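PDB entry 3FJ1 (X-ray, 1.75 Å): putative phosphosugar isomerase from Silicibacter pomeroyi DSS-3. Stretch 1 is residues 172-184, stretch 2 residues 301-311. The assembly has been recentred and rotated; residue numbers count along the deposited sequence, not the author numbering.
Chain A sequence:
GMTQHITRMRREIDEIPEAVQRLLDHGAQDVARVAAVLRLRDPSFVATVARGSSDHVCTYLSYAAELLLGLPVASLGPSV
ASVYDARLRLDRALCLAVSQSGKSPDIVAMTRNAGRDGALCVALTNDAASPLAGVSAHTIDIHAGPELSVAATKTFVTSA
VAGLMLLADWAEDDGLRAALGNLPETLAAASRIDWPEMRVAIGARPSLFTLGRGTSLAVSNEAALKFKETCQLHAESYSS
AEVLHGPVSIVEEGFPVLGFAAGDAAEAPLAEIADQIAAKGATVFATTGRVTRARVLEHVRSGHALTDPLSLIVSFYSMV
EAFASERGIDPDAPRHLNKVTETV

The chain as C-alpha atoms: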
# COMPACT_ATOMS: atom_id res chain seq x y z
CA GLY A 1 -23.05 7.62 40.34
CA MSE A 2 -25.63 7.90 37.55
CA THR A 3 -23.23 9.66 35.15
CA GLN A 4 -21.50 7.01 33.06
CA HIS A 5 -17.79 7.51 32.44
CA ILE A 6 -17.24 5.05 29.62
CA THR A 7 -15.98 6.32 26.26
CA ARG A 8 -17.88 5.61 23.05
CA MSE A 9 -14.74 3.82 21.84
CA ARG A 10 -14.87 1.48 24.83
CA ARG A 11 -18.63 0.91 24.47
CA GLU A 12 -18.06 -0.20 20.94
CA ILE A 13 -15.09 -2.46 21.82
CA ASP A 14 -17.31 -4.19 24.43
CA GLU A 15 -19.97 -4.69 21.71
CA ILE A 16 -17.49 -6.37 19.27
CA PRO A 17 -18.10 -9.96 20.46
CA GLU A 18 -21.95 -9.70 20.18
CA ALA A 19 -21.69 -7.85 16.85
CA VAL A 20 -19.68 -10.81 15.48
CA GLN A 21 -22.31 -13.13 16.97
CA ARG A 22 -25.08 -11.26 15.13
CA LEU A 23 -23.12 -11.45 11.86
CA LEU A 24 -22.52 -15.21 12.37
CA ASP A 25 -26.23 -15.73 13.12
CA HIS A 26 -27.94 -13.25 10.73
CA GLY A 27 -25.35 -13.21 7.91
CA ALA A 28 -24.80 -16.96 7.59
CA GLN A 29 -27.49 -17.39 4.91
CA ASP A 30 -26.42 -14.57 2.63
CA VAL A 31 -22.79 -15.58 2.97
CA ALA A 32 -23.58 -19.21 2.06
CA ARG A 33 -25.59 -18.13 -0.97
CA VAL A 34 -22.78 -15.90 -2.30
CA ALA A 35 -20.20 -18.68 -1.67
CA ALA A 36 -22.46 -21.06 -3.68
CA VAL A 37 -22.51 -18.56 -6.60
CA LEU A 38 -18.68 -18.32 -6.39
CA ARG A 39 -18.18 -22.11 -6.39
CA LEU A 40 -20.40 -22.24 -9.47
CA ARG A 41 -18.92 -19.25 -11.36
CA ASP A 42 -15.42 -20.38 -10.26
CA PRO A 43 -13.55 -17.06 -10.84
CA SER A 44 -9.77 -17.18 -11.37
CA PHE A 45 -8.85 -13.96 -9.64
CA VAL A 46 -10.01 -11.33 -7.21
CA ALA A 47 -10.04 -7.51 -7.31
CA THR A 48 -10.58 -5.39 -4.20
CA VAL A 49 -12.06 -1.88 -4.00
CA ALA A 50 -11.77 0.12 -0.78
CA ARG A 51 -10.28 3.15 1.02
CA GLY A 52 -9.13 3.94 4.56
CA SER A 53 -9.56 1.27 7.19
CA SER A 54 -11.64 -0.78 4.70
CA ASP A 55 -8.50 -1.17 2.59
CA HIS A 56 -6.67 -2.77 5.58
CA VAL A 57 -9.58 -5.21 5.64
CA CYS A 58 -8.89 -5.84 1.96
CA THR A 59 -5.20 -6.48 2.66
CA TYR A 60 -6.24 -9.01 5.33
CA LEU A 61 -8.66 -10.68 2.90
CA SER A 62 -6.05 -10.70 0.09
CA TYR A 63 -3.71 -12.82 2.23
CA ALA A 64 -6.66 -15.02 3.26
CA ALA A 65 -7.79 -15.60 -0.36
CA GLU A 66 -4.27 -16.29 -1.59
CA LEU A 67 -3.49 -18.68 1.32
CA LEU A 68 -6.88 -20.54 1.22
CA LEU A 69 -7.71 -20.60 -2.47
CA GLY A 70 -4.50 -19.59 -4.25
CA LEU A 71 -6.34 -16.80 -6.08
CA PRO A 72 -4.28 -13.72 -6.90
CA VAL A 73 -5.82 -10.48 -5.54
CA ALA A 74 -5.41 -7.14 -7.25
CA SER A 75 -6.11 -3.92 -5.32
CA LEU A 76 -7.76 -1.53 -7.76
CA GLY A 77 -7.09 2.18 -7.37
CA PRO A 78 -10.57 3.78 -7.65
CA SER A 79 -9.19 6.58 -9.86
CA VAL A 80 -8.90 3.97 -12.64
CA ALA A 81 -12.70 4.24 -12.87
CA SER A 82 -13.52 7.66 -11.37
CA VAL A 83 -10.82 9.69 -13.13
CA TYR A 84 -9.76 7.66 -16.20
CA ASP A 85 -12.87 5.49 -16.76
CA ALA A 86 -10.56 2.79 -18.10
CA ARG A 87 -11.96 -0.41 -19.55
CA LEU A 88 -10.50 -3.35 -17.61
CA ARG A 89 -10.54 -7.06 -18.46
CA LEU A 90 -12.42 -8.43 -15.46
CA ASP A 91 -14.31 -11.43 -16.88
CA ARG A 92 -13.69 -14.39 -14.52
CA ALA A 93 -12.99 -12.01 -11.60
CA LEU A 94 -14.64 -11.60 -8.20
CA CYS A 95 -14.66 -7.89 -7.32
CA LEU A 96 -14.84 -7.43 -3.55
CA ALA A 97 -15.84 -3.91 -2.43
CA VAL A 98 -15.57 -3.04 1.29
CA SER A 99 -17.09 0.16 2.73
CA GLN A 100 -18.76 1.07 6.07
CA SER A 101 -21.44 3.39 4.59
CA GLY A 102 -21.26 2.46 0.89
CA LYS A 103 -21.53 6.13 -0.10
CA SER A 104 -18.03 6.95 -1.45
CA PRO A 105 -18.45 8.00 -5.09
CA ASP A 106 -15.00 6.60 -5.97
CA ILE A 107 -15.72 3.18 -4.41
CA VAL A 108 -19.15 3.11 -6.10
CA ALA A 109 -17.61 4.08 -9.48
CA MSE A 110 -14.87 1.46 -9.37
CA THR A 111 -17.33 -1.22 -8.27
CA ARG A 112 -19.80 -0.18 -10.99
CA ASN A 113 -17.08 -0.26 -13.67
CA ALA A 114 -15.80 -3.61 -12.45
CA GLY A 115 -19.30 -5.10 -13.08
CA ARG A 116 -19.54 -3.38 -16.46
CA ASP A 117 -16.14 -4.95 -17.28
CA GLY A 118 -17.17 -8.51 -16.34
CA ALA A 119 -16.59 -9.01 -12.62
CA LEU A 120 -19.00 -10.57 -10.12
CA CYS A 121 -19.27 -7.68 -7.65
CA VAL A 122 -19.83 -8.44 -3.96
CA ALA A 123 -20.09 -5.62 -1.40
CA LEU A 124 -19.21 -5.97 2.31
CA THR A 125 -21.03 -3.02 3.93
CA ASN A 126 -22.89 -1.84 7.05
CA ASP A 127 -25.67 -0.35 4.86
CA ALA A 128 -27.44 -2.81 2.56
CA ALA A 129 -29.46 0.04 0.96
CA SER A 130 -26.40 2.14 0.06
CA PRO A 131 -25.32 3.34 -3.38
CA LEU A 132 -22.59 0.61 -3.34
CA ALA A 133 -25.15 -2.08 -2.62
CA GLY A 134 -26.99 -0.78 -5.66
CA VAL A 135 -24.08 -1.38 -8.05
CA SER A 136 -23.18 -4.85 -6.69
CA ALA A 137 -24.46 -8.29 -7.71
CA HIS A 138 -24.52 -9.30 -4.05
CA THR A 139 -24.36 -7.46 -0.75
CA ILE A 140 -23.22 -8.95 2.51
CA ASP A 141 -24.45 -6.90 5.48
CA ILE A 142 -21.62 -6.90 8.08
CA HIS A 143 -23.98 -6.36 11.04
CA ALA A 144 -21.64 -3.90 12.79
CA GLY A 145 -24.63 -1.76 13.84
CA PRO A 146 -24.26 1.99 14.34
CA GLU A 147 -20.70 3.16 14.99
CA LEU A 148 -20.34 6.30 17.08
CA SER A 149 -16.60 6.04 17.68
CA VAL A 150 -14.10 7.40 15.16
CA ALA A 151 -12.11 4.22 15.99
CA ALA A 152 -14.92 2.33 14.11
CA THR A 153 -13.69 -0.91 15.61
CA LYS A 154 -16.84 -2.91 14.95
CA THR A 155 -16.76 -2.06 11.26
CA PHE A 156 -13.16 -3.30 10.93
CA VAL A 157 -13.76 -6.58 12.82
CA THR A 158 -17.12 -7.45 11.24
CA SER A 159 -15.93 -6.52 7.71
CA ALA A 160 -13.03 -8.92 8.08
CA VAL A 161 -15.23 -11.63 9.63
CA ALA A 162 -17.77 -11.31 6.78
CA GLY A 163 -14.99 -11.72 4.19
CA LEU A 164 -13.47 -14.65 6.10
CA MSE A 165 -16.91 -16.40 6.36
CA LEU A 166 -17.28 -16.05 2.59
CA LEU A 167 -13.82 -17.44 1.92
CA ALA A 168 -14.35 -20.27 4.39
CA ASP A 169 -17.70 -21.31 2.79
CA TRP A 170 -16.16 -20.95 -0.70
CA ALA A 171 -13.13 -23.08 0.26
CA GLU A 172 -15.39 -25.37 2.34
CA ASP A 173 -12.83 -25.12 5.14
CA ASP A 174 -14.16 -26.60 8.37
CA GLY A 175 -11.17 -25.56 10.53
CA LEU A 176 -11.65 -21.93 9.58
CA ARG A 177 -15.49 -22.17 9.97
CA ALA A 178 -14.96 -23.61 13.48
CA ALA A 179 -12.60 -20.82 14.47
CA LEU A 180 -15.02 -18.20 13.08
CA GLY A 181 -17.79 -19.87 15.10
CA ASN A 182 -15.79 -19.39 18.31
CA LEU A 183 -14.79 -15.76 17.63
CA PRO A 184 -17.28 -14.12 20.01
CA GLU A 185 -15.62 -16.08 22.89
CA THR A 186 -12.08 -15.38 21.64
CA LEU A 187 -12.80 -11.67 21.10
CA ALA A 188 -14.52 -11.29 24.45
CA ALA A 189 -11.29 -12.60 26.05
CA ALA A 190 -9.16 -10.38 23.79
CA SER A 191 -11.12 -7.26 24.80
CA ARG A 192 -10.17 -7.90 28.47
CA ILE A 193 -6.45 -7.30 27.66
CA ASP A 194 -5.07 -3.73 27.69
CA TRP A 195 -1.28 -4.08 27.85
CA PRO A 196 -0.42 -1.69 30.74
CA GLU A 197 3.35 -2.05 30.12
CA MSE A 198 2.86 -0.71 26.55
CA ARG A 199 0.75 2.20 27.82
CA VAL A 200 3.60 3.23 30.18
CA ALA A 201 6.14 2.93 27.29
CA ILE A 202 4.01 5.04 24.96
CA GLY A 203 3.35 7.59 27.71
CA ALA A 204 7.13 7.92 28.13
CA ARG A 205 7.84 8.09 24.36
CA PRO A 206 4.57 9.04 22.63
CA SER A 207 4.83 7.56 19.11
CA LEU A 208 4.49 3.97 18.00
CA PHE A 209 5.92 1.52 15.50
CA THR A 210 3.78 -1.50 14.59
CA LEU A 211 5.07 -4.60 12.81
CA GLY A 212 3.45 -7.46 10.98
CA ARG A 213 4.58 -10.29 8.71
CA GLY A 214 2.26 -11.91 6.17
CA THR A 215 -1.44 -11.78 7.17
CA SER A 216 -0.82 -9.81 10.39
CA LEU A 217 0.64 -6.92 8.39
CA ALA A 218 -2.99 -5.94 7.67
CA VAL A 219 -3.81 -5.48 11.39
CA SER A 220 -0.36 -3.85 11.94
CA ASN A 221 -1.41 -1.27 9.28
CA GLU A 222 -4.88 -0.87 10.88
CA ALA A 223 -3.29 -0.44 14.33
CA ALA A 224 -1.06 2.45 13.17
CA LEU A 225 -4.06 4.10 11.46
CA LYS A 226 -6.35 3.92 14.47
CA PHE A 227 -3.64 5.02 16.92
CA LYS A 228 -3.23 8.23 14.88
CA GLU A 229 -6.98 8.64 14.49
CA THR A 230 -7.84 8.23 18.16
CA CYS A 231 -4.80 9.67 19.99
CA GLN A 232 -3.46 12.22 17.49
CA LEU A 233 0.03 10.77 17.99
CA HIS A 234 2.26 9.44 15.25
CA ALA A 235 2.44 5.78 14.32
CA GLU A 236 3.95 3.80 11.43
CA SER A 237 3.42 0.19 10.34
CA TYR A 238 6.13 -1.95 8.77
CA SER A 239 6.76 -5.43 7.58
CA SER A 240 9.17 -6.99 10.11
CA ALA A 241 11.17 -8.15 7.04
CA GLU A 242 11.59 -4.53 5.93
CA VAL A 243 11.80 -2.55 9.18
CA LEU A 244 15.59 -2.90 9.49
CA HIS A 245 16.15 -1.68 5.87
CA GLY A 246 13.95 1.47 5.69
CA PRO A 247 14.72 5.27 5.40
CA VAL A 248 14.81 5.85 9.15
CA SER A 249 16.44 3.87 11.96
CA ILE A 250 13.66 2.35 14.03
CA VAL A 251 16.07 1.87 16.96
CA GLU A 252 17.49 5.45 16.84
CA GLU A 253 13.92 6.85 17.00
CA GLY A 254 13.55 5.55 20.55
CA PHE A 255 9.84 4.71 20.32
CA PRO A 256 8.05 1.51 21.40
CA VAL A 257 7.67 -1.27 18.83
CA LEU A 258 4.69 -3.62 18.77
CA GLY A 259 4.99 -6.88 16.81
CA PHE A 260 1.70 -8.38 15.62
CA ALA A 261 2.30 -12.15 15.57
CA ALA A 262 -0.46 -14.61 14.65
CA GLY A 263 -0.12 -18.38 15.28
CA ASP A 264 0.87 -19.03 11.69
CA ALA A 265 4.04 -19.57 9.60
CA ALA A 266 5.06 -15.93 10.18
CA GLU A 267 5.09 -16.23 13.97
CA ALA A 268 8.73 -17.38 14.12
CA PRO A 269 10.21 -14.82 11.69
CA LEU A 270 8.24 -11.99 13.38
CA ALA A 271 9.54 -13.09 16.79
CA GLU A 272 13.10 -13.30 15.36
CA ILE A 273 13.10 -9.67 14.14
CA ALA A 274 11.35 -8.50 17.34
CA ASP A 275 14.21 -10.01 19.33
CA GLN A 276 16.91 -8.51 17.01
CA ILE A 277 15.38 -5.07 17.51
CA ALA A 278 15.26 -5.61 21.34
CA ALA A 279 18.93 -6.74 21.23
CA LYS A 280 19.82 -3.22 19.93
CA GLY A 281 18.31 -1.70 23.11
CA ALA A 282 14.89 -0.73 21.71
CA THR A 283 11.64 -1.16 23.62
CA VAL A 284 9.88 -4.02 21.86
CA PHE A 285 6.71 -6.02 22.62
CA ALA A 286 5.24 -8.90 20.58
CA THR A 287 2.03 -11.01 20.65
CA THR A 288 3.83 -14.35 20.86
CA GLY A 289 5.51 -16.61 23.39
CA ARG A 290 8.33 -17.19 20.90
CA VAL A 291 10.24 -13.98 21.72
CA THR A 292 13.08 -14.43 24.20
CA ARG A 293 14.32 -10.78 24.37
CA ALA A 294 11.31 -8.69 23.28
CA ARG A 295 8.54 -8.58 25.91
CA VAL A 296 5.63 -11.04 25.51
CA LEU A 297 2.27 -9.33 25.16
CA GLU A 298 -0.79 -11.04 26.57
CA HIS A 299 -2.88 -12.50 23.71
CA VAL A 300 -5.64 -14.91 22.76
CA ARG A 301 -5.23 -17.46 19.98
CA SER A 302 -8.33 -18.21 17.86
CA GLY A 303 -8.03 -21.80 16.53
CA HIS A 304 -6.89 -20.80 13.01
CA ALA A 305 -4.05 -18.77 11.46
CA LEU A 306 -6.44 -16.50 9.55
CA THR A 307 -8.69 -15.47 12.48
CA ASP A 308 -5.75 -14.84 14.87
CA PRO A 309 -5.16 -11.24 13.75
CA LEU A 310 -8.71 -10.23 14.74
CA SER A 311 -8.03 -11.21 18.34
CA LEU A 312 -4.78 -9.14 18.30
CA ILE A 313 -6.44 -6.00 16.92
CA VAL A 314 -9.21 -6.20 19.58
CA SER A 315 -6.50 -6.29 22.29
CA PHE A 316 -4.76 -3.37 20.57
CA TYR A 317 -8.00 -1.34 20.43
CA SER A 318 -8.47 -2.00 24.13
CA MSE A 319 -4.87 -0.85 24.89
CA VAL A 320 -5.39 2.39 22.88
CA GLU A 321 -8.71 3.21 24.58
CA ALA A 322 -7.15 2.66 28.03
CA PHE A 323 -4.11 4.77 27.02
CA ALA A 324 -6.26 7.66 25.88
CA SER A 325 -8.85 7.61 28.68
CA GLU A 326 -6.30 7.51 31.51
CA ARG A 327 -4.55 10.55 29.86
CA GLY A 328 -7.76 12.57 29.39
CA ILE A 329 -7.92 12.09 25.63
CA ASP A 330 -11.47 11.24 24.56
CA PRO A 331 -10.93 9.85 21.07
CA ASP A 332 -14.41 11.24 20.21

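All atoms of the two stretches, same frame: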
# COMPACT_ATOMS: atom_id res chain seq x y z
N GLU A 172 -14.81 -24.27 1.57
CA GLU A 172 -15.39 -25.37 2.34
C GLU A 172 -14.39 -25.83 3.40
O GLU A 172 -14.07 -27.02 3.51
CB GLU A 172 -15.85 -26.50 1.40
CG GLU A 172 -16.95 -26.02 0.44
CD GLU A 172 -17.40 -27.08 -0.54
OE1 GLU A 172 -16.65 -27.37 -1.51
OE2 GLU A 172 -18.52 -27.58 -0.35
N ASP A 173 -13.88 -24.87 4.16
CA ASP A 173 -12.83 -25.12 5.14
C ASP A 173 -13.44 -25.18 6.54
O ASP A 173 -13.78 -24.16 7.14
CB ASP A 173 -11.76 -24.04 5.04
CG ASP A 173 -10.53 -24.36 5.86
OD1 ASP A 173 -10.60 -24.67 7.07
OD2 ASP A 173 -9.46 -24.29 5.26
N ASP A 174 -13.55 -26.39 7.05
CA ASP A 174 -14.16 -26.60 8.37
C ASP A 174 -13.32 -26.12 9.55
O ASP A 174 -13.88 -25.80 10.58
CB ASP A 174 -14.55 -28.07 8.54
CG ASP A 174 -15.69 -28.49 7.62
OD1 ASP A 174 -16.58 -27.66 7.32
OD2 ASP A 174 -15.74 -29.66 7.23
N GLY A 175 -12.00 -26.09 9.43
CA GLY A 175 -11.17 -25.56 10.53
C GLY A 175 -11.39 -24.06 10.68
O GLY A 175 -11.57 -23.53 11.81
N LEU A 176 -11.38 -23.36 9.55
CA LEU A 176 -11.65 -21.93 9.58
C LEU A 176 -13.10 -21.62 10.04
O LEU A 176 -13.29 -20.68 10.82
CB LEU A 176 -11.37 -21.29 8.22
CG LEU A 176 -11.58 -19.78 8.14
CD1 LEU A 176 -10.88 -19.01 9.31
CD2 LEU A 176 -11.13 -19.29 6.78
N ARG A 177 -14.09 -22.37 9.55
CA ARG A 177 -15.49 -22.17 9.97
C ARG A 177 -15.63 -22.37 11.47
O ARG A 177 -16.36 -21.64 12.13
CB ARG A 177 -16.45 -23.13 9.25
CG ARG A 177 -16.84 -22.83 7.81
CD ARG A 177 -17.37 -24.16 7.17
NE ARG A 177 -18.07 -23.95 5.92
CZ ARG A 177 -18.27 -24.88 5.00
NH1 ARG A 177 -17.75 -26.11 5.11
NH2 ARG A 177 -18.95 -24.56 3.92
N ALA A 178 -14.89 -23.33 12.02
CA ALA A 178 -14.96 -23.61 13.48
C ALA A 178 -14.38 -22.47 14.26
O ALA A 178 -14.96 -22.07 15.28
CB ALA A 178 -14.22 -24.92 13.82
N ALA A 179 -13.22 -21.97 13.83
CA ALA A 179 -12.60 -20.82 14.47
C ALA A 179 -13.51 -19.59 14.41
O ALA A 179 -13.68 -18.88 15.40
CB ALA A 179 -11.28 -20.50 13.82
N LEU A 180 -14.07 -19.32 13.24
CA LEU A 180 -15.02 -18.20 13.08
C LEU A 180 -16.17 -18.34 14.08
O LEU A 180 -16.58 -17.35 14.71
CB LEU A 180 -15.55 -18.16 11.65
CG LEU A 180 -14.57 -17.67 10.58
CD1 LEU A 180 -15.04 -18.10 9.14
CD2 LEU A 180 -14.30 -16.12 10.69
N GLY A 181 -16.68 -19.56 14.19
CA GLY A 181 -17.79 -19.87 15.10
C GLY A 181 -17.49 -19.53 16.54
O GLY A 181 -18.38 -19.17 17.31
N ASN A 182 -16.24 -19.71 16.94
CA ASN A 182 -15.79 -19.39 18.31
C ASN A 182 -15.30 -17.96 18.53
O ASN A 182 -14.90 -17.62 19.64
CB ASN A 182 -14.69 -20.34 18.73
CG ASN A 182 -15.19 -21.77 18.88
OD1 ASN A 182 -16.26 -22.00 19.44
ND2 ASN A 182 -14.42 -22.73 18.35
N LEU A 183 -15.32 -17.11 17.49
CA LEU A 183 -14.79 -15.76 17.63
C LEU A 183 -15.40 -14.90 18.72
O LEU A 183 -14.66 -14.15 19.34
CB LEU A 183 -14.82 -14.98 16.32
CG LEU A 183 -13.58 -15.11 15.43
CD1 LEU A 183 -13.82 -14.31 14.12
CD2 LEU A 183 -12.31 -14.66 16.15
N PRO A 184 -16.73 -14.92 18.91
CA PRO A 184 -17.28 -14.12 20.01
C PRO A 184 -16.58 -14.41 21.36
O PRO A 184 -16.24 -13.49 22.06
CB PRO A 184 -18.74 -14.51 20.02
CG PRO A 184 -19.03 -14.87 18.56
CD PRO A 184 -17.80 -15.57 18.11
N ARG A 301 -5.22 -16.78 21.24
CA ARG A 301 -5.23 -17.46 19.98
C ARG A 301 -6.67 -17.92 19.66
O ARG A 301 -7.48 -18.14 20.57
CB ARG A 301 -4.25 -18.63 20.00
CG ARG A 301 -2.79 -18.22 20.09
CD ARG A 301 -2.30 -17.65 18.78
NE ARG A 301 -0.90 -17.24 18.76
CZ ARG A 301 -0.45 -16.01 18.51
NH1 ARG A 301 -1.27 -14.99 18.28
NH2 ARG A 301 0.86 -15.80 18.47
N SER A 302 -6.96 -18.03 18.36
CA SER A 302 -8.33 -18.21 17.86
C SER A 302 -8.73 -19.61 17.36
O SER A 302 -9.92 -19.86 17.19
CB SER A 302 -8.55 -17.22 16.72
OG SER A 302 -7.89 -17.64 15.55
N GLY A 303 -7.77 -20.50 17.15
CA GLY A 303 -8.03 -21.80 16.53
C GLY A 303 -7.61 -21.92 15.08
O GLY A 303 -7.57 -23.02 14.53
N HIS A 304 -7.30 -20.79 14.43
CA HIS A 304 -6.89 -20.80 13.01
C HIS A 304 -6.00 -19.59 12.70
O HIS A 304 -6.26 -18.48 13.18
CB HIS A 304 -8.12 -20.78 12.09
CG HIS A 304 -7.83 -21.12 10.66
ND1 HIS A 304 -7.32 -20.21 9.76
CD2 HIS A 304 -8.00 -22.28 9.98
CE1 HIS A 304 -7.16 -20.80 8.59
NE2 HIS A 304 -7.57 -22.05 8.69
N ALA A 305 -4.97 -19.82 11.89
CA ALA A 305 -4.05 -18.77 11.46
C ALA A 305 -4.76 -17.52 10.98
O ALA A 305 -4.33 -16.40 11.28
CB ALA A 305 -3.18 -19.29 10.33
N LEU A 306 -5.83 -17.67 10.19
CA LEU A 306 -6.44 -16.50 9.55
C LEU A 306 -7.35 -15.64 10.45
O LEU A 306 -7.61 -14.49 10.15
CB LEU A 306 -7.19 -16.93 8.28
CG LEU A 306 -6.25 -17.44 7.17
CD1 LEU A 306 -7.05 -17.96 5.96
CD2 LEU A 306 -5.29 -16.33 6.78
N THR A 307 -7.87 -16.21 11.53
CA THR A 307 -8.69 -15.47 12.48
C THR A 307 -7.84 -14.87 13.61
O THR A 307 -8.28 -13.94 14.28
CB THR A 307 -9.84 -16.37 13.06
OG1 THR A 307 -9.33 -17.69 13.30
CG2 THR A 307 -11.02 -16.48 12.04
N ASP A 308 -6.61 -15.34 13.79
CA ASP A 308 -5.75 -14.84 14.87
C ASP A 308 -5.58 -13.33 14.90
O ASP A 308 -5.64 -12.73 15.96
CB ASP A 308 -4.38 -15.53 14.90
CG ASP A 308 -4.37 -16.86 15.68
OD1 ASP A 308 -5.41 -17.32 16.22
OD2 ASP A 308 -3.28 -17.45 15.73
N PRO A 309 -5.34 -12.69 13.73
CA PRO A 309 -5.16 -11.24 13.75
C PRO A 309 -6.33 -10.43 14.32
O PRO A 309 -6.10 -9.37 14.88
CB PRO A 309 -4.87 -10.90 12.28
CG PRO A 309 -4.26 -12.14 11.74
CD PRO A 309 -5.07 -13.24 12.39
N LEU A 310 -7.56 -10.93 14.19
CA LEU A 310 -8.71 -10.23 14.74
C LEU A 310 -8.65 -10.16 16.27
O LEU A 310 -9.01 -9.14 16.88
CB LEU A 310 -10.01 -10.87 14.26
CG LEU A 310 -10.39 -10.63 12.78
CD1 LEU A 310 -11.54 -11.54 12.46
CD2 LEU A 310 -10.71 -9.15 12.48
N SER A 311 -8.18 -11.23 16.90
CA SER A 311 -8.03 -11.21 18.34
C SER A 311 -6.97 -10.13 18.73
O SER A 311 -7.15 -9.34 19.66
CB SER A 311 -7.63 -12.62 18.81
OG SER A 311 -7.26 -12.59 20.18
O HOH W 1 -7.26 -23.99 6.65
O HOH W 2 -10.55 -24.41 14.08
O HOH W 3 -12.06 -18.21 17.51
O HOH W 4 -11.68 -21.96 17.96

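The two stretches meet as a short helix laid against a compact turn, an apolar contact with no direct hydrogen bond across it, supplemented along its polar margin by bridging waters. Together they bury 429 Å² of surface. Stretch 1 contributes the helix 174-181, and the CA atoms come nearest at Ala179 CA and Gly303 CA, 5.1 Å apart.

Ala179 and Gly303 are the residues at this closest CA approach. Ala179 points its methyl at the turn, where CB lies 3.7 Å from Ser302 O, 3.6 Å from His304 CB and 3.5 Å from Thr307 OG1. Gly303 has a phi of 104° and a psi of -13°, a conformation in which a CB would be jammed against the preceding carbonyl oxygen, so the backbone itself calls for glycine here.

Beside Ala179, Leu176 covers one face of the His304 imidazole. Its CB sits 4.0 Å from the ring centroid and 17° off the ring normal, a CH-pi contact, and its CD1 reaches on to Thr307 CG2 at 3.7 Å. The ring is held in place from within its own stretch, because Leu306 N donates to His304 ND1 at 3.0 Å. The start of the helix is secured in a similar way: Asp173, at the N-cap, accepts from Leu176 N through OD1 at 2.9 Å. The other carboxylate oxygen, Asp173 OD2, takes a hydrogen bond from a water at 2.6 Å, and that water also bonds His304 NE2 at 2.8 Å, linking cap and imidazole.

Thr307 gathers the remaining leucines. Its CG2 lies 3.6 Å from Leu180 CD2 and 4.1 Å from Leu183 CD1, and Leu183 CD1 continues the apolar surface to Leu310 CD1 at 4.0 Å. Both Leu180 and Leu183 leave their backbones sideways to the turn, but the ends of their side chains come nearer to it.

Asp308 helps brace the turn: its OD1 accepts from Ser302 N at 2.7 Å and from Ser302 OG at 2.6 Å. These bonds tie the loop's beginning to the helical segment that follows.

Three further waters join backbone and side-chain groups that do not meet directly. One donates to both Ala179 O and Ser302 O, each at 2.7 Å; another donates to Ser302 O at 2.8 Å while accepting from Asn182 ND2 at 2.9 Å. A third donates to Gly175 O at 2.6 Å and, weakly, to Gly303 O at 3.3 Å. Water thus supplies the polar links between the stretches, while the side chains pack.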